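Local coordinates for cellobiose 2-epimerase (Spirochaeta thermophila DSM 6192, PDB 5ZIG), which probably catalyses the reversible epimerisation of cellobiose to 4-O-beta-D-glucopyranosyl-D-mannose, at residues Lys189-His194 / Thr226-Ser231; His196-Tyr201 / Glu218-Ile223; Arg155-Asp158 / Gly163-Glu166; Tyr237-Glu240 / Pro244-Gly247; Glu256-Leu261 / Pro283-Thr288. All blocks are in the same frame, centred on the assembly; numbering follows the deposited sequence.

Contact 1 of 5, residues Lys189-His194 / Thr226-Ser231; sequences KTMNTH and THIAPS
Ile-228, at the C-terminal end of helix 211-228, packs against Met-191 and His-194 in the first turn of helix 191-208, a buried junction in the alpha-helical (alpha/alpha)6 barrel expected of the N-acylglucosamine 2-epimerase family. The Ile-228 side chain divides at CB. CG2 packs on the Met-191 side chain, 3.5 Å from Met-191 CG and 3.6 Å from Met-191 CB, so this methyl rests on the root of the methionine, and the two side chains meet at about a right angle. The remainder of Met-191 bends at its second and third torsions and leads away from Ile-228; Leu-234 and Leu-236 also touch this side chain. On the other branch CG1 serves as the link to CD1. That terminal methyl reaches His-194 CB at 3.8 Å and also the Met-191 backbone, with Met-191 CA at 3.9 Å, bridging backbone and side chain over one turn of helix. With CG1 placed beside the backbone N (chi1 -57°), the two branches diverge from CB.

The turn that receives Ile-228 is firmly built. Thr-190 is the N-cap: its OG1 accepts from Thr-193 N, and Glu-166 also bonds to it. The His-194 ring is fixed at both nitrogens, since NE2 is bonded to Tyr-164 N while ND1 reaches back to the cap residue. Thr-190 O accepts from His-194 ND1 at 2.8 Å and from the His-194 backbone N at 3.3 Å, the two donors arriving on opposite faces of the carbonyl plane.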
# COMPACT_ATOMS: atom_id res chain seq x y z
N LYS A 189 -7.11 -5.46 17.07
CA LYS A 189 -5.92 -5.24 16.24
C LYS A 189 -6.01 -6.01 14.92
O LYS A 189 -6.61 -7.09 14.85
CB LYS A 189 -4.66 -5.64 17.02
CG LYS A 189 -4.34 -4.73 18.20
CD LYS A 189 -3.37 -5.37 19.17
CE LYS A 189 -3.07 -4.40 20.33
NZ LYS A 189 -2.15 -4.97 21.37
N THR A 190 -5.42 -5.44 13.87
CA THR A 190 -5.39 -6.07 12.55
C THR A 190 -3.97 -6.02 11.97
O THR A 190 -3.24 -5.04 12.18
CB THR A 190 -6.42 -5.40 11.56
OG1 THR A 190 -6.00 -4.07 11.22
CG2 THR A 190 -7.84 -5.35 12.15
N MET A 191 -3.58 -7.09 11.25
CA MET A 191 -2.32 -7.08 10.50
C MET A 191 -2.30 -5.92 9.52
O MET A 191 -1.29 -5.23 9.36
CB MET A 191 -2.14 -8.43 9.79
CG MET A 191 -1.22 -8.57 8.53
SD MET A 191 -1.74 -7.74 7.01
CE MET A 191 -3.14 -8.81 6.59
N ASN A 192 -3.45 -5.65 8.91
CA ASN A 192 -3.52 -4.67 7.84
C ASN A 192 -3.06 -3.31 8.32
O ASN A 192 -2.20 -2.66 7.69
CB ASN A 192 -4.96 -4.63 7.32
CG ASN A 192 -5.10 -3.73 6.14
OD1 ASN A 192 -4.41 -3.89 5.13
ND2 ASN A 192 -6.00 -2.77 6.25
N THR A 193 -3.59 -2.85 9.46
CA THR A 193 -3.18 -1.57 10.01
C THR A 193 -1.73 -1.60 10.47
O THR A 193 -0.99 -0.62 10.29
CB THR A 193 -4.11 -1.19 11.16
OG1 THR A 193 -5.40 -0.86 10.63
CG2 THR A 193 -3.56 -0.01 11.91
N HIS A 194 -1.28 -2.71 11.04
CA HIS A 194 0.11 -2.77 11.47
C HIS A 194 1.06 -2.69 10.29
O HIS A 194 2.10 -2.02 10.37
CB HIS A 194 0.34 -4.03 12.30
CG HIS A 194 -0.10 -3.88 13.72
ND1 HIS A 194 -1.41 -4.06 14.11
CD2 HIS A 194 0.56 -3.48 14.83
CE1 HIS A 194 -1.52 -3.83 15.40
NE2 HIS A 194 -0.34 -3.47 15.87
N THR A 226 6.78 -12.24 15.58
CA THR A 226 6.28 -13.06 16.67
C THR A 226 4.78 -13.31 16.60
O THR A 226 4.33 -14.43 16.81
CB THR A 226 6.61 -12.44 18.04
OG1 THR A 226 8.00 -12.14 18.14
CG2 THR A 226 6.23 -13.40 19.15
N HIS A 227 3.98 -12.26 16.34
CA HIS A 227 2.54 -12.41 16.43
C HIS A 227 1.87 -12.49 15.05
O HIS A 227 0.99 -13.34 14.86
CB HIS A 227 1.91 -11.25 17.24
CG HIS A 227 2.41 -11.16 18.65
ND1 HIS A 227 2.27 -12.18 19.57
CD2 HIS A 227 3.06 -10.16 19.30
CE1 HIS A 227 2.81 -11.82 20.72
NE2 HIS A 227 3.30 -10.60 20.59
N ILE A 228 2.26 -11.66 14.09
CA ILE A 228 1.51 -11.55 12.85
C ILE A 228 1.95 -12.60 11.83
O ILE A 228 1.11 -13.28 11.23
CB ILE A 228 1.62 -10.13 12.28
CG1 ILE A 228 1.11 -9.13 13.33
CG2 ILE A 228 0.85 -10.05 10.94
CD1 ILE A 228 0.74 -7.74 12.81
N ALA A 229 3.25 -12.76 11.65
CA ALA A 229 3.80 -13.65 10.63
C ALA A 229 4.79 -14.64 11.24
O ALA A 229 5.96 -14.67 10.85
CB ALA A 229 4.47 -12.83 9.52
N PRO A 230 4.36 -15.47 12.20
CA PRO A 230 5.33 -16.43 12.78
C PRO A 230 5.71 -17.53 11.81
O PRO A 230 6.88 -17.92 11.76
CB PRO A 230 4.59 -16.97 14.01
CG PRO A 230 3.11 -16.84 13.64
CD PRO A 230 3.02 -15.59 12.81
N SER A 231 4.75 -18.03 11.05
CA SER A 231 4.95 -19.14 10.12
C SER A 231 5.08 -18.57 8.69
O SER A 231 5.91 -17.68 8.49
CB SER A 231 3.84 -20.17 10.30
OG SER A 231 2.69 -19.78 9.58

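Contact 2 of 5, residues His196-Tyr201 / Glu218-Ile223; sequences HILEAY and EHLILI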
# COMPACT_ATOMS: atom_id res chain seq x y z
N HIS A 196 0.64 -1.15 7.41
CA HIS A 196 0.78 0.15 6.78
C HIS A 196 1.37 1.18 7.71
O HIS A 196 1.90 2.20 7.24
CB HIS A 196 -0.56 0.56 6.17
CG HIS A 196 -0.88 -0.22 4.93
ND1 HIS A 196 -0.37 0.12 3.69
CD2 HIS A 196 -1.59 -1.36 4.75
CE1 HIS A 196 -0.79 -0.76 2.80
NE2 HIS A 196 -1.52 -1.67 3.41
N ILE A 197 1.37 0.92 9.01
CA ILE A 197 2.13 1.79 9.90
C ILE A 197 3.62 1.56 9.68
O ILE A 197 4.41 2.52 9.57
CB ILE A 197 1.74 1.56 11.36
CG1 ILE A 197 0.36 2.16 11.63
CG2 ILE A 197 2.77 2.22 12.28
CD1 ILE A 197 -0.43 1.42 12.71
N LEU A 198 4.03 0.30 9.60
CA LEU A 198 5.40 0.00 9.21
C LEU A 198 5.74 0.72 7.91
O LEU A 198 6.78 1.38 7.80
CB LEU A 198 5.57 -1.51 9.08
CG LEU A 198 6.91 -1.97 8.52
CD1 LEU A 198 8.02 -1.82 9.55
CD2 LEU A 198 6.83 -3.41 8.01
N GLU A 199 4.83 0.65 6.93
CA GLU A 199 5.09 1.22 5.61
C GLU A 199 5.36 2.71 5.71
O GLU A 199 6.34 3.23 5.14
CB GLU A 199 3.91 0.93 4.68
CG GLU A 199 3.85 1.75 3.41
CD GLU A 199 2.52 1.57 2.69
OE1 GLU A 199 1.47 2.01 3.20
OE2 GLU A 199 2.52 0.95 1.61
N ALA A 200 4.50 3.42 6.45
CA ALA A 200 4.70 4.84 6.70
C ALA A 200 6.04 5.11 7.36
O ALA A 200 6.74 6.06 6.99
CB ALA A 200 3.56 5.37 7.59
N TYR A 201 6.39 4.31 8.36
CA TYR A 201 7.55 4.63 9.20
C TYR A 201 8.85 4.43 8.43
O TYR A 201 9.76 5.26 8.54
CB TYR A 201 7.54 3.80 10.47
CG TYR A 201 6.52 4.26 11.50
CD1 TYR A 201 5.60 5.26 11.20
CD2 TYR A 201 6.49 3.71 12.77
CE1 TYR A 201 4.66 5.69 12.14
CE2 TYR A 201 5.53 4.13 13.73
CZ TYR A 201 4.64 5.13 13.40
OH TYR A 201 3.71 5.57 14.34
N GLU A 218 11.74 -1.18 14.66
CA GLU A 218 12.17 -2.38 15.37
C GLU A 218 10.99 -3.05 16.08
O GLU A 218 10.73 -4.24 15.88
CB GLU A 218 13.25 -2.03 16.38
CG GLU A 218 14.51 -1.37 15.80
CD GLU A 218 15.65 -1.25 16.82
OE1 GLU A 218 15.40 -0.65 17.89
OE2 GLU A 218 16.78 -1.71 16.56
N HIS A 219 10.27 -2.28 16.90
CA HIS A 219 9.10 -2.81 17.58
C HIS A 219 8.17 -3.51 16.59
O HIS A 219 7.73 -4.64 16.82
CB HIS A 219 8.34 -1.68 18.28
CG HIS A 219 7.09 -2.14 18.96
ND1 HIS A 219 7.09 -3.12 19.93
CD2 HIS A 219 5.80 -1.75 18.82
CE1 HIS A 219 5.85 -3.31 20.36
NE2 HIS A 219 5.05 -2.49 19.70
N LEU A 220 7.87 -2.85 15.47
CA LEU A 220 6.95 -3.41 14.48
C LEU A 220 7.48 -4.72 13.90
O LEU A 220 6.71 -5.67 13.69
CB LEU A 220 6.68 -2.38 13.37
CG LEU A 220 5.62 -1.34 13.76
CD1 LEU A 220 5.66 -0.10 12.90
CD2 LEU A 220 4.23 -1.97 13.76
N ILE A 221 8.79 -4.79 13.66
CA ILE A 221 9.36 -6.02 13.11
C ILE A 221 9.16 -7.18 14.07
O ILE A 221 8.80 -8.29 13.66
CB ILE A 221 10.85 -5.81 12.74
CG1 ILE A 221 10.95 -4.91 11.51
CG2 ILE A 221 11.49 -7.13 12.39
CD1 ILE A 221 11.91 -3.78 11.63
N LEU A 222 9.36 -6.93 15.37
CA LEU A 222 9.16 -7.99 16.36
C LEU A 222 7.70 -8.43 16.44
O LEU A 222 7.42 -9.61 16.68
CB LEU A 222 9.64 -7.54 17.74
CG LEU A 222 11.16 -7.46 17.96
CD1 LEU A 222 11.45 -6.63 19.18
CD2 LEU A 222 11.77 -8.85 18.11
N ILE A 223 6.75 -7.50 16.25
CA ILE A 223 5.34 -7.87 16.22
C ILE A 223 5.09 -8.81 15.04
O ILE A 223 4.44 -9.86 15.18
CB ILE A 223 4.47 -6.60 16.11
CG1 ILE A 223 4.68 -5.69 17.31
CG2 ILE A 223 2.99 -6.96 15.91
CD1 ILE A 223 4.30 -6.31 18.63
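A helical hairpin forms this contact: helices 191-208 and 211-228 follow one another in the chain, and the segments 196-201 and 218-223 run nearly antiparallel at 150°, their axes 10.2 Å apart. Leu-220 carries almost all of the packing. Its CD1 methyl enters a hollow on the opposing helix between Ile-197, Leu-198 and Tyr-201. CD1 lies 3.8 Å from Ile-197 CG2 and 3.9 Å from Tyr-201 CD2, and comes down to 3.7 Å from the backbone N of Leu-198; the Leu-220 side chain crosses those of Ile-197 and Tyr-201 at about a right angle. Leu-198 itself runs past Leu-220 in the opposite direction, its CD1 4.1 Å from Leu-220 CB; having CG anti to the backbone N (chi1 174°) lays it alongside its neighbour.

The walls of the hollow support one another, because Ile-197 CG2 also covers one face of the Tyr-201 ring toward its rim. That ring is tied at its far end by a hydrogen bond between Tyr-201 OH and Glu-153 OE2. On the side of helix 191-208 turned from Leu-220, His-196 ND1 donates to Glu-199 OE1 at 2.7 Å, meeting the oxygen from above the carboxylate plane; Arg-388 and Tyr-384 hold OE2. One helix face is thus apolar toward its hairpin partner and the other polar toward neighbouring helices, an arrangement that fits an inner helix of an (alpha/alpha)6 barrel.

Contact 3 of 5, residues Arg155-Asp158 / Gly163-Glu166; sequences RGRD and GYYE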
# COMPACT_ATOMS: atom_id res chain seq x y z
N ARG A 155 -0.86 8.06 21.62
CA ARG A 155 -2.19 7.50 21.83
C ARG A 155 -2.38 6.12 21.22
O ARG A 155 -3.13 5.31 21.78
CB ARG A 155 -3.28 8.44 21.27
CG ARG A 155 -3.19 9.90 21.72
CD ARG A 155 -3.36 10.06 23.24
NE ARG A 155 -4.62 9.51 23.72
CZ ARG A 155 -4.72 8.51 24.59
NH1 ARG A 155 -3.62 7.96 25.09
NH2 ARG A 155 -5.90 8.07 24.98
N GLY A 156 -1.73 5.83 20.09
CA GLY A 156 -2.01 4.59 19.39
C GLY A 156 -1.36 3.35 19.97
O GLY A 156 -1.93 2.26 19.89
N ARG A 157 -0.19 3.50 20.58
CA ARG A 157 0.56 2.33 21.02
C ARG A 157 -0.09 1.70 22.25
O ARG A 157 -0.38 2.38 23.24
CB ARG A 157 2.01 2.70 21.34
CG ARG A 157 2.95 2.61 20.14
CD ARG A 157 3.31 1.16 19.74
NE ARG A 157 3.40 0.22 20.86
CZ ARG A 157 4.49 0.02 21.60
NH1 ARG A 157 5.61 0.69 21.38
NH2 ARG A 157 4.45 -0.88 22.58
N ASP A 158 -0.30 0.39 22.17
CA ASP A 158 -0.62 -0.43 23.32
C ASP A 158 0.72 -0.73 23.99
O ASP A 158 1.48 -1.57 23.52
CB ASP A 158 -1.34 -1.70 22.87
CG ASP A 158 -1.61 -2.68 24.01
OD1 ASP A 158 -2.36 -3.65 23.74
OD2 ASP A 158 -1.12 -2.50 25.15
N GLY A 163 2.32 -3.23 19.79
CA GLY A 163 1.44 -2.95 18.66
C GLY A 163 0.57 -1.73 18.91
O GLY A 163 0.80 -0.96 19.85
N TYR A 164 -0.46 -1.57 18.07
CA TYR A 164 -1.30 -0.38 18.00
C TYR A 164 -2.78 -0.77 17.98
O TYR A 164 -3.18 -1.72 17.31
CB TYR A 164 -1.01 0.49 16.73
CG TYR A 164 0.43 0.96 16.61
CD1 TYR A 164 0.76 2.29 16.87
CD2 TYR A 164 1.44 0.09 16.23
CE1 TYR A 164 2.05 2.72 16.80
CE2 TYR A 164 2.75 0.53 16.14
CZ TYR A 164 3.05 1.85 16.44
OH TYR A 164 4.34 2.32 16.37
N TYR A 165 -3.58 -0.01 18.74
CA TYR A 165 -5.03 -0.11 18.61
C TYR A 165 -5.45 0.28 17.20
O TYR A 165 -4.83 1.13 16.55
CB TYR A 165 -5.71 0.78 19.64
CG TYR A 165 -5.36 0.35 21.04
CD1 TYR A 165 -5.99 -0.74 21.61
CD2 TYR A 165 -4.35 1.00 21.76
CE1 TYR A 165 -5.66 -1.15 22.88
CE2 TYR A 165 -4.02 0.58 23.03
CZ TYR A 165 -4.69 -0.49 23.59
OH TYR A 165 -4.39 -0.94 24.86
N GLU A 166 -6.53 -0.34 16.73
CA GLU A 166 -6.99 -0.12 15.36
C GLU A 166 -7.41 1.32 15.13
O GLU A 166 -7.05 1.93 14.11
CB GLU A 166 -8.15 -1.07 15.07
CG GLU A 166 -8.68 -1.03 13.65
CD GLU A 166 -7.72 -1.60 12.64
OE1 GLU A 166 -6.83 -2.39 13.02
OE2 GLU A 166 -7.87 -1.27 11.45
O HOH W 1 6.54 2.00 19.01
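Arg-157 lays its aliphatic chain across the face of Tyr-164, with CD 3.6 Å from the ring centroid in a CH-pi contact. Bends at its second and third torsions fold the arginine back, and the guanidinium stands above the same face, farther out than CD, with its plane 66° from the ring; any cation-pi attraction is long and at most weak. Its NE makes a weak bond, 3.0 Å long, to Gly-163 O. The same carbonyl takes a firmer bond from Asp-158 N at 2.9 Å. On the far side of this pairing Tyr-165 N donates to Gly-156 O at 3.0 Å, so Arg-157 and Tyr-164 form a single beta bridge. Asp-158 CB comes 3.5 Å from Tyr-165 CE2, and the carboxylate and ring planes are only 10° apart.

A second shell steadies these groups. Arg-157 NH2 turns to Asp-158 O, while NH1 donates to a water that in turn reaches Tyr-164 OH weakly. Beyond them, Glu-153 bonds Tyr-164 OH, Lys-189 makes a salt bridge with Asp-158, Glu-240 meets Tyr-165 OH, and His-219 bonds Gly-163 N, where the backbone has a positive phi. The whole is a tight loop, closed by an isolated beta bridge, at the end of helix 139-156 in a barrel built of helices.

Contact 4 of 5, residues Tyr237-Glu240 / Pro244-Gly247; sequences YFAE and PMGG
Tyr-237 and Met-245 face each other across a short beta hairpin, strands 237-238 and 244-245, at the margin of a small three-stranded antiparallel sheet. The close part lies on the methionine side. Met-245 N donates to Tyr-237 O over a short 2.6 Å. From there the side chain runs along the partner strand: CG has Ala-239 N at 3.7 Å, and SD closes to 3.4 Å from that same nitrogen and 4.1 Å from Ala-239 CB. An extended second torsion (chi2 171°) gives the methionine this reach, and Ala-187 and Pro-188 also touch it. Met-245 CB meets Tyr-237 CB at 4.1 Å on this face.

Packing is thinner elsewhere. On the face bearing Phe-238 and Pro-244, the ring atom Phe-238 CD2 stays 4.1 Å from Pro-244 CA, and the proline is exposed. Toward Gly-246 the strands part, and a water takes up the pairing: it accepts from Tyr-237 N at 3.1 Å and donates to Met-245 O. The chemistry is thus mixed: one direct backbone bond and one water bridge join the strands here, and the Met-245 side chain adds apolar and sulfur contacts along the Ala-239 side.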
# COMPACT_ATOMS: atom_id res chain seq x y z
N TYR A 237 -6.33 -11.14 12.07
CA TYR A 237 -7.08 -10.45 13.11
C TYR A 237 -6.66 -10.96 14.48
O TYR A 237 -6.51 -12.16 14.68
CB TYR A 237 -8.59 -10.65 12.91
CG TYR A 237 -9.14 -10.25 11.55
CD1 TYR A 237 -9.02 -8.94 11.09
CD2 TYR A 237 -9.81 -11.17 10.75
CE1 TYR A 237 -9.53 -8.56 9.85
CE2 TYR A 237 -10.34 -10.80 9.51
CZ TYR A 237 -10.19 -9.49 9.07
OH TYR A 237 -10.71 -9.13 7.85
N PHE A 238 -6.50 -10.04 15.44
CA PHE A 238 -5.89 -10.39 16.72
C PHE A 238 -6.56 -9.67 17.88
O PHE A 238 -6.95 -8.50 17.76
CB PHE A 238 -4.39 -10.07 16.71
CG PHE A 238 -3.63 -10.68 15.55
CD1 PHE A 238 -3.56 -10.03 14.34
CD2 PHE A 238 -2.98 -11.90 15.70
CE1 PHE A 238 -2.86 -10.60 13.26
CE2 PHE A 238 -2.27 -12.47 14.65
CZ PHE A 238 -2.21 -11.82 13.42
N ALA A 239 -6.67 -10.37 19.01
CA ALA A 239 -7.12 -9.75 20.26
C ALA A 239 -6.07 -8.76 20.77
O ALA A 239 -4.98 -8.63 20.21
CB ALA A 239 -7.39 -10.82 21.33
N GLU A 240 -6.41 -8.08 21.87
CA GLU A 240 -5.49 -7.12 22.46
C GLU A 240 -4.17 -7.79 22.83
O GLU A 240 -3.09 -7.27 22.51
CB GLU A 240 -6.13 -6.45 23.68
CG GLU A 240 -5.52 -5.11 24.03
CD GLU A 240 -5.84 -4.67 25.45
OE1 GLU A 240 -6.35 -5.50 26.23
OE2 GLU A 240 -5.58 -3.49 25.78
N PRO A 244 -4.92 -14.94 18.10
CA PRO A 244 -5.56 -14.94 16.77
C PRO A 244 -7.09 -14.90 16.86
O PRO A 244 -7.70 -15.62 17.65
CB PRO A 244 -5.08 -16.25 16.15
CG PRO A 244 -3.80 -16.54 16.88
CD PRO A 244 -4.01 -16.09 18.26
N MET A 245 -7.70 -14.07 16.03
CA MET A 245 -9.15 -14.04 15.92
C MET A 245 -9.55 -14.38 14.49
O MET A 245 -8.90 -13.95 13.53
CB MET A 245 -9.71 -12.67 16.31
CG MET A 245 -9.52 -12.33 17.77
SD MET A 245 -9.96 -10.62 18.15
CE MET A 245 -11.73 -10.62 17.81
N GLY A 246 -10.62 -15.18 14.35
CA GLY A 246 -11.07 -15.57 13.03
C GLY A 246 -10.01 -16.36 12.29
O GLY A 246 -9.26 -17.14 12.88
N GLY A 247 -9.93 -16.15 10.99
CA GLY A 247 -8.92 -16.83 10.21
C GLY A 247 -8.80 -16.25 8.82
O GLY A 247 -9.18 -15.11 8.57
O HOH W 2 -5.92 -14.16 12.82

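Contact 5 of 5, residues Glu256-Leu261 / Pro283-Thr288; sequences EATWLL and PVMEET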
# COMPACT_ATOMS: atom_id res chain seq x y z
N GLU A 256 2.69 -8.61 -0.31
CA GLU A 256 3.04 -7.22 0.01
C GLU A 256 3.98 -7.14 1.21
O GLU A 256 4.96 -6.38 1.20
CB GLU A 256 1.77 -6.40 0.25
CG GLU A 256 1.94 -4.90 0.05
CD GLU A 256 0.69 -4.11 0.43
OE1 GLU A 256 -0.29 -4.72 0.89
OE2 GLU A 256 0.70 -2.88 0.27
N ALA A 257 3.72 -7.94 2.25
CA ALA A 257 4.52 -7.78 3.46
C ALA A 257 5.98 -8.15 3.23
O ALA A 257 6.87 -7.51 3.78
CB ALA A 257 3.94 -8.59 4.61
N THR A 258 6.24 -9.16 2.38
CA THR A 258 7.62 -9.59 2.19
C THR A 258 8.50 -8.44 1.72
O THR A 258 9.60 -8.25 2.24
CB THR A 258 7.71 -10.75 1.20
OG1 THR A 258 7.28 -10.30 -0.08
CG2 THR A 258 6.84 -11.92 1.66
N TRP A 259 8.02 -7.62 0.78
CA TRP A 259 8.91 -6.57 0.34
C TRP A 259 8.87 -5.34 1.23
O TRP A 259 9.92 -4.72 1.43
CB TRP A 259 8.68 -6.22 -1.13
CG TRP A 259 7.45 -5.48 -1.52
CD1 TRP A 259 6.23 -6.03 -1.85
CD2 TRP A 259 7.34 -4.08 -1.77
NE1 TRP A 259 5.37 -5.04 -2.24
CE2 TRP A 259 6.03 -3.83 -2.21
CE3 TRP A 259 8.23 -3.00 -1.67
CZ2 TRP A 259 5.57 -2.55 -2.52
CZ3 TRP A 259 7.79 -1.74 -1.99
CH2 TRP A 259 6.46 -1.52 -2.40
N LEU A 260 7.70 -4.97 1.79
CA LEU A 260 7.67 -3.91 2.80
C LEU A 260 8.52 -4.28 4.01
O LEU A 260 9.24 -3.43 4.56
CB LEU A 260 6.24 -3.59 3.23
CG LEU A 260 5.49 -2.71 2.23
CD1 LEU A 260 4.04 -2.55 2.62
CD2 LEU A 260 6.19 -1.37 2.10
N LEU A 261 8.47 -5.54 4.44
CA LEU A 261 9.31 -5.98 5.54
C LEU A 261 10.78 -5.86 5.17
O LEU A 261 11.59 -5.37 5.96
CB LEU A 261 8.97 -7.41 5.94
CG LEU A 261 7.91 -7.70 7.00
CD1 LEU A 261 6.61 -7.00 6.73
CD2 LEU A 261 7.69 -9.20 7.06
N PRO A 283 10.11 -18.80 3.20
CA PRO A 283 8.94 -19.68 3.04
C PRO A 283 7.65 -18.94 2.75
O PRO A 283 6.77 -19.52 2.11
CB PRO A 283 8.88 -20.42 4.38
CG PRO A 283 9.58 -19.55 5.32
CD PRO A 283 10.69 -18.93 4.55
N VAL A 284 7.50 -17.69 3.20
CA VAL A 284 6.34 -16.89 2.80
C VAL A 284 6.37 -16.67 1.29
O VAL A 284 5.35 -16.79 0.61
CB VAL A 284 6.32 -15.57 3.59
CG1 VAL A 284 5.18 -14.65 3.12
CG2 VAL A 284 6.18 -15.84 5.07
N MET A 285 7.55 -16.36 0.76
CA MET A 285 7.71 -16.15 -0.68
C MET A 285 7.48 -17.44 -1.46
O MET A 285 6.81 -17.42 -2.51
CB MET A 285 9.10 -15.61 -0.97
CG MET A 285 9.21 -14.10 -0.95
SD MET A 285 7.98 -13.32 -2.01
CE MET A 285 8.10 -14.27 -3.53
N GLU A 286 8.03 -18.56 -0.97
CA GLU A 286 7.82 -19.85 -1.62
C GLU A 286 6.35 -20.25 -1.63
O GLU A 286 5.86 -20.80 -2.63
CB GLU A 286 8.67 -20.93 -0.94
CG GLU A 286 10.10 -20.93 -1.41
CD GLU A 286 11.10 -21.40 -0.35
OE1 GLU A 286 10.77 -21.43 0.86
OE2 GLU A 286 12.24 -21.73 -0.75
N GLU A 287 5.64 -20.00 -0.53
CA GLU A 287 4.19 -20.22 -0.50
C GLU A 287 3.47 -19.42 -1.58
O GLU A 287 2.48 -19.90 -2.16
CB GLU A 287 3.64 -19.83 0.87
CG GLU A 287 4.02 -20.74 2.00
CD GLU A 287 2.95 -21.75 2.30
OE1 GLU A 287 2.24 -22.15 1.35
OE2 GLU A 287 2.80 -22.12 3.49
N THR A 288 3.92 -18.19 -1.84
CA THR A 288 3.26 -17.33 -2.81
C THR A 288 3.54 -17.78 -4.24
O THR A 288 2.64 -17.73 -5.09
CB THR A 288 3.73 -15.88 -2.61
OG1 THR A 288 3.33 -15.42 -1.32
CG2 THR A 288 3.16 -14.95 -3.69
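Thr-258 of helix 251-269 meets two successive residues of helix 275-294, Val-284 and Met-285, in the buried layer between two consecutive helices of the (alpha/alpha)6 barrel fold. The two partners are approached quite differently. Toward Val-284 the threonine presents its methyl group: CG2 lies 3.5 Å from Val-284 CG1, and the side chains slide past each other in opposite directions, which makes this a narrow contact of methyl on methyl. Val-284 directs CG1 at its partner by holding it anti to the backbone N (chi1 175°).

Met-285, by contrast, crosses Thr-258 at about a right angle. Its chain bends at the second and third torsions and curls over the threonine, bringing SD to 4.1 Å from Thr-258 CG2 and Met-285 CG to the same distance from that methyl. The thioether therefore lies against both branches of the threonine, while Ala-328 of helix 315-332 also touches this methionine.

A threonine in this apolar layer needs a partner for its hydroxyl, and its own helix supplies one. With OG1 between the backbone N and the carbonyl carbon (chi1 64°), Thr-258 bonds to Ile-255 O in the preceding turn. This torsion leaves CG2 facing Val-284; Ile-281 of the same partner helix also touches the threonine. The polar branch still brushes the neighbouring helix, where Thr-258 OG1 lies 3.7 Å from Met-285 SD.

Overall arrangement
From the N terminus, contact 3 closes first, a short loop at the end of helix 139-156. Contact 1 then spans the consecutive helices 191-208 and 211-228, with contact 2 nested inside its loop. Contact 4 follows as a local hairpin, and contact 5 joins the next two helices, 251-269 and 275-294; none of the loops cross. Contacts 1 and 4 share a sheet through neighbouring strands 189-190 and 237-238. Contact 3 is linked to contact 1 through Glu-166, to contact 2 through His-219 and to contact 4 through Glu-240. Contact 5 touches contact 2 through Leu-198 and Leu-261, but lies about 25 Å, centre to centre, from contact 3.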